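Long-range contacts in hypothetical sugar ABC-transporter sugar binding protein (Arthrobacter globiformis, PDB 7BVT), which binds cyclic alpha-maltosyl-(1→6)-maltose as the substrate-binding protein of an ABC transporter and probably delivers the sugar for uptake: residues 116-120 with 337-341; 140-146 with 258-264; 290-295 with 365-371. One frame throughout, in Å; residues are numbered along the deposited sequence.

Contact 1: residues 116-120 with 337-341; sequences TDVND and VLDSV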
loop_
_atom_site.group_PDB
_atom_site.type_symbol
_atom_site.label_atom_id
_atom_site.label_comp_id
_atom_site.label_asym_id
_atom_site.label_seq_id
_atom_site.Cartn_x
_atom_site.Cartn_y
_atom_site.Cartn_z
ATOM N N THR A 116 -12.081 -12.446 10.341
ATOM C CA THR A 116 -12.226 -11.414 11.408
ATOM C C THR A 116 -10.870 -10.845 11.810
ATOM O O THR A 116 -10.751 -9.650 12.036
ATOM C CB THR A 116 -12.907 -11.975 12.672
ATOM O OG1 THR A 116 -14.193 -12.379 12.214
ATOM C CG2 THR A 116 -12.975 -10.905 13.741
ATOM N N ASP A 117 -9.837 -11.682 11.837
ATOM C CA ASP A 117 -8.485 -11.308 12.310
ATOM C C ASP A 117 -7.796 -10.488 11.227
ATOM O O ASP A 117 -7.030 -9.568 11.569
ATOM C CB ASP A 117 -7.693 -12.562 12.627
ATOM C CG ASP A 117 -6.352 -12.356 13.335
ATOM O OD1 ASP A 117 -6.079 -11.260 13.850
ATOM O OD2 ASP A 117 -5.580 -13.330 13.333
ATOM N N VAL A 118 -8.025 -10.850 9.956
ATOM C CA VAL A 118 -7.427 -10.072 8.853
ATOM C C VAL A 118 -7.747 -8.593 9.079
ATOM O O VAL A 118 -8.873 -8.250 9.454
ATOM C CB VAL A 118 -7.918 -10.567 7.479
ATOM C CG1 VAL A 118 -7.416 -9.671 6.360
ATOM C CG2 VAL A 118 -7.476 -11.980 7.228
ATOM N N ASN A 119 -6.797 -7.741 8.768
ATOM C CA ASN A 119 -6.941 -6.271 8.807
ATOM C C ASN A 119 -8.286 -5.826 8.212
ATOM O O ASN A 119 -8.614 -6.135 7.058
ATOM C CB ASN A 119 -5.760 -5.659 8.055
ATOM C CG ASN A 119 -5.885 -4.152 8.001
ATOM O OD1 ASN A 119 -6.614 -3.667 7.103
ATOM N ND2 ASN A 119 -5.172 -3.498 8.898
ATOM N N ASP A 120 -9.057 -5.029 8.962
ATOM C CA ASP A 120 -10.433 -4.692 8.549
ATOM C C ASP A 120 -10.447 -3.814 7.289
ATOM O O ASP A 120 -11.398 -3.912 6.506
ATOM C CB ASP A 120 -11.126 -3.952 9.706
ATOM C CG ASP A 120 -11.425 -4.785 10.952
ATOM O OD1 ASP A 120 -11.271 -5.998 10.947
ATOM O OD2 ASP A 120 -11.876 -4.145 11.935
ATOM N N VAL A 337 -0.809 -9.764 7.468
ATOM C CA VAL A 337 -2.197 -9.308 7.179
ATOM C C VAL A 337 -3.133 -9.530 8.381
ATOM O O VAL A 337 -4.267 -9.015 8.342
ATOM C CB VAL A 337 -2.746 -9.989 5.910
ATOM C CG1 VAL A 337 -1.862 -9.679 4.722
ATOM C CG2 VAL A 337 -2.932 -11.482 6.057
ATOM N N LEU A 338 -2.727 -10.325 9.367
ATOM C CA LEU A 338 -3.515 -10.643 10.556
ATOM C C LEU A 338 -3.201 -9.628 11.655
ATOM O O LEU A 338 -2.024 -9.408 11.950
ATOM C CB LEU A 338 -3.181 -12.055 11.015
ATOM C CG LEU A 338 -3.505 -13.171 10.042
ATOM C CD1 LEU A 338 -3.114 -14.526 10.622
ATOM C CD2 LEU A 338 -4.995 -13.217 9.721
ATOM N N ASP A 339 -4.237 -9.087 12.298
ATOM C CA ASP A 339 -4.047 -8.194 13.451
ATOM C C ASP A 339 -3.289 -8.981 14.533
ATOM O O ASP A 339 -2.380 -8.416 15.185
ATOM C CB ASP A 339 -5.381 -7.661 13.984
ATOM C CG ASP A 339 -6.160 -6.610 13.192
ATOM O OD1 ASP A 339 -5.716 -6.216 12.166
ATOM O OD2 ASP A 339 -7.297 -6.273 13.626
ATOM N N SER A 340 -3.662 -10.233 14.752
ATOM C CA SER A 340 -3.160 -11.045 15.886
ATOM C C SER A 340 -1.658 -11.275 15.729
ATOM O O SER A 340 -0.961 -11.377 16.733
ATOM C CB SER A 340 -3.838 -12.356 15.959
ATOM O OG SER A 340 -3.466 -13.185 14.877
ATOM N N VAL A 341 -1.158 -11.257 14.510
ATOM C CA VAL A 341 0.303 -11.456 14.292
ATOM C C VAL A 341 0.999 -10.105 14.439
ATOM O O VAL A 341 2.003 -10.036 15.154
ATOM C CB VAL A 341 0.583 -12.158 12.955
ATOM C CG1 VAL A 341 2.075 -12.194 12.660
ATOM C CG2 VAL A 341 -0.009 -13.541 12.913
HETATM O O HOH W 1 -9.436 -8.515 14.977
HETATM O O HOH W 2 -3.640 -5.143 10.750
HETATM O O HOH W 3 -8.088 -4.282 11.665
HETATM O O HOH W 4 -9.117 -7.299 12.292
#

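Contact 2: residues 140-146 with 258-264; sequences NNLGYMY and SAQEGSW. With GLC (alpha-D-glucopyranose), chain B; GLC (alpha-D-glucopyranose), chain C.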
loop_
_atom_site.group_PDB
_atom_site.type_symbol
_atom_site.label_atom_id
_atom_site.label_comp_id
_atom_site.label_asym_id
_atom_site.label_seq_id
_atom_site.Cartn_x
_atom_site.Cartn_y
_atom_site.Cartn_z
ATOM N N ASN A 140 1.807 -3.979 3.003
ATOM C CA ASN A 140 2.854 -2.970 3.184
ATOM C C ASN A 140 2.144 -1.646 3.457
ATOM O O ASN A 140 0.890 -1.547 3.319
ATOM C CB ASN A 140 3.776 -2.915 1.977
ATOM C CG ASN A 140 3.080 -2.580 0.677
ATOM O OD1 ASN A 140 2.432 -1.541 0.580
ATOM N ND2 ASN A 140 3.329 -3.353 -0.359
ATOM N N ASN A 141 2.893 -0.664 3.916
ATOM C CA ASN A 141 2.347 0.673 4.146
ATOM C C ASN A 141 3.455 1.707 4.080
ATOM O O ASN A 141 4.645 1.379 3.932
ATOM C CB ASN A 141 1.463 0.738 5.398
ATOM C CG ASN A 141 2.229 0.599 6.689
ATOM O OD1 ASN A 141 3.253 1.267 6.921
ATOM N ND2 ASN A 141 1.697 -0.214 7.573
ATOM N N LEU A 142 3.018 2.951 3.994
ATOM C CA LEU A 142 3.957 4.077 3.847
ATOM C C LEU A 142 4.378 4.538 5.227
ATOM O O LEU A 142 3.545 4.712 6.104
ATOM C CB LEU A 142 3.309 5.215 3.068
ATOM C CG LEU A 142 3.170 4.966 1.583
ATOM C CD1 LEU A 142 2.286 6.057 0.952
ATOM C CD2 LEU A 142 4.491 4.977 0.910
ATOM N N GLY A 143 5.658 4.835 5.328
ATOM C CA GLY A 143 6.266 5.308 6.561
ATOM C C GLY A 143 7.188 6.458 6.277
ATOM O O GLY A 143 7.396 6.837 5.119
ATOM N N TYR A 144 7.752 6.978 7.335
ATOM C CA TYR A 144 8.735 8.081 7.230
ATOM C C TYR A 144 10.126 7.491 7.361
ATOM O O TYR A 144 10.396 6.822 8.337
ATOM C CB TYR A 144 8.441 9.109 8.328
ATOM C CG TYR A 144 9.397 10.271 8.376
ATOM C CD1 TYR A 144 9.223 11.342 7.529
ATOM C CD2 TYR A 144 10.470 10.295 9.247
ATOM C CE1 TYR A 144 10.090 12.439 7.532
ATOM C CE2 TYR A 144 11.351 11.363 9.249
ATOM C CZ TYR A 144 11.185 12.409 8.372
ATOM O OH TYR A 144 12.027 13.479 8.441
ATOM N N MET A 145 10.963 7.768 6.388
ATOM C CA MET A 145 12.398 7.356 6.449
ATOM C C MET A 145 13.256 8.605 6.400
ATOM O O MET A 145 12.891 9.587 5.773
ATOM C CB MET A 145 12.783 6.463 5.283
ATOM C CG MET A 145 12.417 5.060 5.420
ATOM S SD MET A 145 13.397 4.094 4.196
ATOM C CE MET A 145 12.835 2.474 4.720
ATOM N N TYR A 146 14.383 8.572 7.093
ATOM C CA TYR A 146 15.257 9.742 7.144
ATOM C C TYR A 146 16.704 9.298 7.213
ATOM O O TYR A 146 17.005 8.175 7.642
ATOM C CB TYR A 146 14.869 10.633 8.316
ATOM C CG TYR A 146 15.169 10.089 9.679
ATOM C CD1 TYR A 146 14.363 9.155 10.310
ATOM C CD2 TYR A 146 16.276 10.570 10.389
ATOM C CE1 TYR A 146 14.655 8.668 11.580
ATOM C CE2 TYR A 146 16.525 10.145 11.675
ATOM C CZ TYR A 146 15.750 9.159 12.267
ATOM O OH TYR A 146 16.051 8.723 13.549
ATOM N N SER A 258 14.897 13.180 4.049
ATOM C CA SER A 258 13.805 12.255 4.454
ATOM C C SER A 258 12.818 12.111 3.303
ATOM O O SER A 258 12.924 12.842 2.342
ATOM C CB SER A 258 13.101 12.720 5.671
ATOM O OG SER A 258 12.554 14.048 5.501
ATOM N N ALA A 259 11.908 11.147 3.446
ATOM C CA ALA A 259 10.868 10.870 2.426
ATOM C C ALA A 259 9.849 9.928 3.035
ATOM O O ALA A 259 10.190 9.127 3.910
ATOM C CB ALA A 259 11.495 10.272 1.183
ATOM N N GLN A 260 8.621 9.961 2.510
ATOM C CA GLN A 260 7.715 8.819 2.741
ATOM C C GLN A 260 8.213 7.653 1.901
ATOM O O GLN A 260 8.531 7.849 0.713
ATOM C CB GLN A 260 6.277 9.173 2.379
ATOM C CG GLN A 260 5.668 10.061 3.405
ATOM C CD GLN A 260 4.243 10.497 3.164
ATOM O OE1 GLN A 260 3.579 10.181 2.131
ATOM N NE2 GLN A 260 3.774 11.241 4.141
ATOM N N GLU A 261 8.338 6.494 2.530
ATOM C CA GLU A 261 8.818 5.270 1.881
ATOM C C GLU A 261 7.952 4.091 2.306
ATOM O O GLU A 261 7.616 3.941 3.489
ATOM C CB GLU A 261 10.300 5.016 2.218
ATOM C CG GLU A 261 11.220 6.062 1.589
ATOM C CD GLU A 261 11.465 5.991 0.108
ATOM O OE1 GLU A 261 10.936 5.073 -0.569
ATOM O OE2 GLU A 261 12.251 6.864 -0.393
ATOM N N GLY A 262 7.752 3.178 1.349
ATOM C CA GLY A 262 7.058 1.929 1.656
ATOM C C GLY A 262 7.885 1.010 2.491
ATOM O O GLY A 262 9.121 1.114 2.502
ATOM N N SER A 263 7.225 0.142 3.246
ATOM C CA SER A 263 7.857 -0.765 4.223
ATOM C C SER A 263 8.832 -1.694 3.483
ATOM O O SER A 263 9.799 -2.148 4.128
ATOM C CB SER A 263 6.815 -1.552 5.013
ATOM O OG SER A 263 5.931 -2.179 4.108
ATOM N N TRP A 264 8.606 -1.985 2.201
ATOM C CA TRP A 264 9.532 -2.851 1.426
ATOM C C TRP A 264 10.942 -2.256 1.418
ATOM O O TRP A 264 11.889 -3.039 1.246
ATOM C CB TRP A 264 9.004 -3.089 0.013
ATOM C CG TRP A 264 8.826 -1.843 -0.785
ATOM C CD1 TRP A 264 9.780 -1.221 -1.533
ATOM C CD2 TRP A 264 7.640 -1.046 -0.926
ATOM N NE1 TRP A 264 9.281 -0.092 -2.116
ATOM C CE2 TRP A 264 7.968 0.048 -1.762
ATOM C CE3 TRP A 264 6.343 -1.136 -0.417
ATOM C CZ2 TRP A 264 7.048 1.047 -2.097
ATOM C CZ3 TRP A 264 5.434 -0.173 -0.797
ATOM C CH2 TRP A 264 5.768 0.880 -1.632
HETATM C C1 GLC B . 3.280 -0.576 -3.729
HETATM C C2 GLC B . 1.978 -1.133 -3.243
HETATM C C3 GLC B . 0.877 -0.835 -4.228
HETATM C C4 GLC B . 0.858 0.682 -4.479
HETATM C C5 GLC B . 2.199 1.117 -5.055
HETATM C C6 GLC B . 2.223 2.639 -5.283
HETATM O O2 GLC B . 2.183 -2.500 -2.932
HETATM O O3 GLC B . -0.368 -1.330 -3.705
HETATM O O4 GLC B . -0.135 1.047 -5.418
HETATM O O5 GLC B . 3.194 0.828 -4.105
HETATM O O6 GLC B . 3.242 2.920 -6.239
HETATM C C1 GLC C . 7.836 -2.474 -5.551
HETATM C C2 GLC C . 7.250 -3.006 -4.234
HETATM C C3 GLC C . 5.726 -2.912 -4.254
HETATM C C4 GLC C . 5.251 -1.517 -4.637
HETATM C C5 GLC C . 5.876 -1.101 -5.962
HETATM C C6 GLC C . 5.527 0.287 -6.400
HETATM O O1 GLC C . 7.616 -3.302 -6.726
HETATM O O2 GLC C . 7.678 -4.355 -3.833
HETATM O O3 GLC C . 5.233 -3.265 -2.981
HETATM O O4 GLC C . 3.795 -1.412 -4.785
HETATM O O5 GLC C . 7.310 -1.167 -5.809
HETATM O O6 GLC C . 6.338 0.725 -7.549
#

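Contact 3: residues 290-295 with 365-371; sequences PATNLG and MADAHAR. With GLC (alpha-D-glucopyranose), chain B.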
loop_
_atom_site.group_PDB
_atom_site.type_symbol
_atom_site.label_atom_id
_atom_site.label_comp_id
_atom_site.label_asym_id
_atom_site.label_seq_id
_atom_site.Cartn_x
_atom_site.Cartn_y
_atom_site.Cartn_z
ATOM N N PRO A 290 -3.127 9.879 13.300
ATOM C CA PRO A 290 -2.208 9.035 12.555
ATOM C C PRO A 290 -2.969 8.354 11.408
ATOM O O PRO A 290 -4.101 7.949 11.574
ATOM C CB PRO A 290 -1.722 8.002 13.587
ATOM C CG PRO A 290 -2.089 8.601 14.917
ATOM C CD PRO A 290 -3.343 9.426 14.680
ATOM N N ALA A 291 -2.302 8.234 10.272
ATOM C CA ALA A 291 -2.838 7.461 9.137
ATOM C C ALA A 291 -1.697 7.062 8.235
ATOM O O ALA A 291 -0.748 7.815 8.121
ATOM C CB ALA A 291 -3.856 8.259 8.345
ATOM N N THR A 292 -1.919 5.974 7.513
ATOM C CA THR A 292 -1.087 5.621 6.365
ATOM C C THR A 292 -1.928 4.883 5.321
ATOM O O THR A 292 -3.140 4.754 5.521
ATOM C CB THR A 292 0.176 4.889 6.822
ATOM O OG1 THR A 292 1.000 4.818 5.662
ATOM C CG2 THR A 292 -0.118 3.521 7.367
ATOM N N ASN A 293 -1.273 4.495 4.223
ATOM C CA ASN A 293 -1.923 3.902 3.034
ATOM C C ASN A 293 -1.406 2.464 2.870
ATOM O O ASN A 293 -0.210 2.257 3.066
ATOM C CB ASN A 293 -1.579 4.731 1.803
ATOM C CG ASN A 293 -2.702 4.789 0.803
ATOM O OD1 ASN A 293 -3.602 3.951 0.805
ATOM N ND2 ASN A 293 -2.612 5.789 -0.028
ATOM N N LEU A 294 -2.288 1.515 2.594
ATOM C CA LEU A 294 -1.971 0.074 2.458
ATOM C C LEU A 294 -1.679 -0.318 1.019
ATOM O O LEU A 294 -2.430 0.024 0.119
ATOM C CB LEU A 294 -3.114 -0.767 2.985
ATOM C CG LEU A 294 -3.299 -0.729 4.496
ATOM C CD1 LEU A 294 -4.696 -1.149 4.900
ATOM C CD2 LEU A 294 -2.237 -1.594 5.171
ATOM N N GLY A 295 -0.605 -1.076 0.844
ATOM C CA GLY A 295 -0.320 -1.796 -0.404
ATOM C C GLY A 295 -0.279 -3.276 -0.166
ATOM O O GLY A 295 -0.558 -3.720 0.953
ATOM N N MET A 365 -0.112 -0.623 11.108
ATOM C CA MET A 365 -1.195 -1.435 10.492
ATOM C C MET A 365 -2.525 -1.069 11.163
ATOM O O MET A 365 -3.521 -1.042 10.466
ATOM C CB MET A 365 -0.903 -2.930 10.596
ATOM C CG MET A 365 0.206 -3.369 9.661
ATOM S SD MET A 365 -0.151 -3.169 7.936
ATOM C CE MET A 365 -1.510 -4.331 7.746
ATOM N N ALA A 366 -2.510 -0.650 12.425
ATOM C CA ALA A 366 -3.707 -0.279 13.189
ATOM C C ALA A 366 -4.354 0.991 12.642
ATOM O O ALA A 366 -5.581 1.130 12.787
ATOM C CB ALA A 366 -3.302 -0.109 14.642
ATOM N N ASP A 367 -3.580 1.890 12.050
ATOM C CA ASP A 367 -4.080 3.204 11.578
ATOM C C ASP A 367 -4.144 3.279 10.047
ATOM O O ASP A 367 -4.310 4.373 9.529
ATOM C CB ASP A 367 -3.189 4.290 12.164
ATOM C CG ASP A 367 -3.184 4.303 13.690
ATOM O OD1 ASP A 367 -4.283 4.250 14.279
ATOM O OD2 ASP A 367 -2.110 4.413 14.259
ATOM N N ALA A 368 -3.927 2.179 9.357
ATOM C CA ALA A 368 -3.721 2.221 7.905
ATOM C C ALA A 368 -5.090 2.173 7.228
ATOM O O ALA A 368 -6.057 1.435 7.696
ATOM C CB ALA A 368 -2.872 1.077 7.433
ATOM N N HIS A 369 -5.197 2.947 6.154
ATOM C CA HIS A 369 -6.399 2.996 5.313
ATOM C C HIS A 369 -6.134 2.268 4.018
ATOM O O HIS A 369 -4.992 2.240 3.604
ATOM C CB HIS A 369 -6.772 4.438 5.001
ATOM C CG HIS A 369 -7.166 5.281 6.159
ATOM N ND1 HIS A 369 -8.326 6.015 6.140
ATOM C CD2 HIS A 369 -6.538 5.596 7.320
ATOM C CE1 HIS A 369 -8.447 6.668 7.262
ATOM N NE2 HIS A 369 -7.358 6.480 7.986
ATOM N N ALA A 370 -7.196 1.779 3.371
ATOM C CA ALA A 370 -7.142 1.315 1.975
ATOM C C ALA A 370 -7.799 2.343 1.055
ATOM O O ALA A 370 -8.789 2.948 1.461
ATOM C CB ALA A 370 -7.851 -0.023 1.822
ATOM N N ARG A 371 -7.252 2.449 -0.150
ATOM C CA ARG A 371 -7.820 3.196 -1.293
ATOM C C ARG A 371 -9.220 2.684 -1.569
ATOM O O ARG A 371 -9.634 1.590 -1.152
ATOM C CB ARG A 371 -6.859 3.088 -2.455
ATOM C CG ARG A 371 -5.659 4.036 -2.274
ATOM C CD ARG A 371 -4.484 3.730 -3.165
ATOM N NE ARG A 371 -3.848 2.494 -2.714
ATOM C CZ ARG A 371 -2.894 1.863 -3.362
ATOM N NH1 ARG A 371 -2.383 0.735 -2.866
ATOM N NH2 ARG A 371 -2.379 2.410 -4.443
HETATM C C1 GLC B . 3.280 -0.576 -3.729
HETATM C C2 GLC B . 1.978 -1.133 -3.243
HETATM C C3 GLC B . 0.877 -0.835 -4.228
HETATM C C4 GLC B . 0.858 0.682 -4.479
HETATM C C5 GLC B . 2.199 1.117 -5.055
HETATM C C6 GLC B . 2.223 2.639 -5.283
HETATM O O2 GLC B . 2.183 -2.500 -2.932
HETATM O O3 GLC B . -0.368 -1.330 -3.705
HETATM O O4 GLC B . -0.135 1.047 -5.418
HETATM O O5 GLC B . 3.194 0.828 -4.105
HETATM O O6 GLC B . 3.242 2.920 -6.239
HETATM O O HOH W 5 -6.599 7.333 10.465
HETATM O O HOH W 6 -5.557 7.110 13.774
HETATM O O HOH W 7 -4.459 1.551 -0.123
#

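Contact 1: residues 116-120 with 337-341
V118 and L338 form a single backbone bridge, their CA atoms 4.3 Å apart, where residues 116-120 leave one helix and residues 337-341 enter another. Two backbone hydrogen bonds frame it: N119 N reaches V337 O at 2.9 Å, while D339 N meets D117 O at 2.9 Å with a nearly straight N-H (173°). The D117 carboxylate then grips the start of helix 339-342. With chi1 at -171° its CG swings away from the backbone N, and both oxygens use their syn lone pairs, OD1 taking S340 N at 2.8 Å and OD2 the hydroxyl S340 OG at 2.6 Å. L338 CD2 touches V118 CG2 at 3.7 Å and lies equally close to D117 OD2. Water bridges the D339 carboxylate to residues 119-120: one molecule accepts from N119 ND2 and donates to D339 OD1, and another accepts from D120 N and lies 2.9 Å from D339 OD2. N119 OD1 itself caps L122 N at the start of helix 120-125. The bridge thus joins the turn between helices 112-117 and 120-125 to the entry of helix 339-342, with L338 lying on V325 of helix 322-332 and V118 and V337 both against P136 of strand 131-136.

Contact 2: residues 140-146 with 258-264
N140 and W264 meet beside the bound sugar, at one end of the antiparallel pair of strands 140-147 and 258-262 in the mixed sheet of a type 2 periplasmic-binding-protein fold. A chi1 of 60° sets N140 CG between its backbone N and carbonyl carbon, and from there ND2 donates an N-H to O2 of the chain B glucose at 2.9 Å, nearly straight at 174°. N140 CB lies in the plane of the indole at the ring edge, and the amide is turned 73° from the ring, with OD1 3.6 Å from W264 CZ3. One indole face receives C2 of the chain C glucose, 3.8 Å above the plane and offset toward the rim, a sugar-on-aromatic packing common in carbohydrate sites; the opposite face rests on G262 CA.

The next shell sets these groups in place. S263 N bonds to N141 O, and S263 OG sits 3.1 Å from N140 CB. Beyond it, G143 pairs with E261 and M145 with A259, each through two backbone hydrogen bonds, while L142, Y144 and Y146 face G262, Q260 and S258 in non-hydrogen-bonded pairs. L142 also touches a further glucose, and Q260 OE1 on that side of the sheet is bonded to N200 of helix 195-207. On the other side, M145 crosses E261 at about a right angle, and helix 264-271 adds M265, V266 and W269 against the methionine. Toward the far end of the pair, Y144 CZ lies 3.3 Å from S258 CB; S258 OG has its own bond to G183 O, and Y144 OH lies 3.0 Å from S258 OG.

Contact 3: residues 290-295 with 365-371
L294 and A368 make the tight part of this contact, L294 CG pressing on A368 CB at 3.5 Å, closer than usual for two carbons. CD2 of the same leucine touches M365 SD at 3.8 Å, because the methionine, bent at chi2 and chi3 (-63° and -65°), brings its sulfur back toward the strand. T292 CG2 also lies against A368 CB, while T292 OG1 turns to L142 O of the neighbouring strand. The backbones run parallel in a short, sparsely bonded pairing that is loose at T292 and A368, although the bond from H369 N to T292 O is itself short and straight (2.8 Å, 173°), and L294 N bonds to H369 O.

The contact is looser around the side chains of D367 and H369, where water mediates. P290 O receives one water that also lies 2.7 Å from H369 NE2, in the plane of the imidazole, and a second that reaches D367 OD1 weakly. The ring of H369 stacks on W206 of helix 195-207.

At the other end, R371 crosses N293 at about a right angle. A water donates to N293 OD1 and L294 O and accepts from R371 N and NE, which should restrain the guanidinium. R371 NH1 bonds both L294 O and O3 of the chain B glucose, and NH2 reaches O4 of that sugar at 2.8 Å while forming a salt bridge with E195 OE2. With G295 CA 3.3 Å from the sugar O3, the parallel strand edge ends in the glycan pocket of a solute-binding protein.

Contacts 2 and 3 share the central sheet and the chain B glucose: strands 140-147 and 292-301 are neighbours, joined by a probable hydrogen bond between G295 N and N140 O. Contact 2 is the buried one, dominated by paired backbones and an aromatic sugar platform, whereas contact 3 is partly buried and adds a charged arginine and bridging waters. Contact 1, also partly buried and centred about 16 Å from the chain centre, joins helix ends through two backbone bonds and a carboxylate and does not reach the sugar, the V337 side chain lying about 11 Å from a glucose. It still touches contact 3, where N119 ND2 bonds weakly to M365 O.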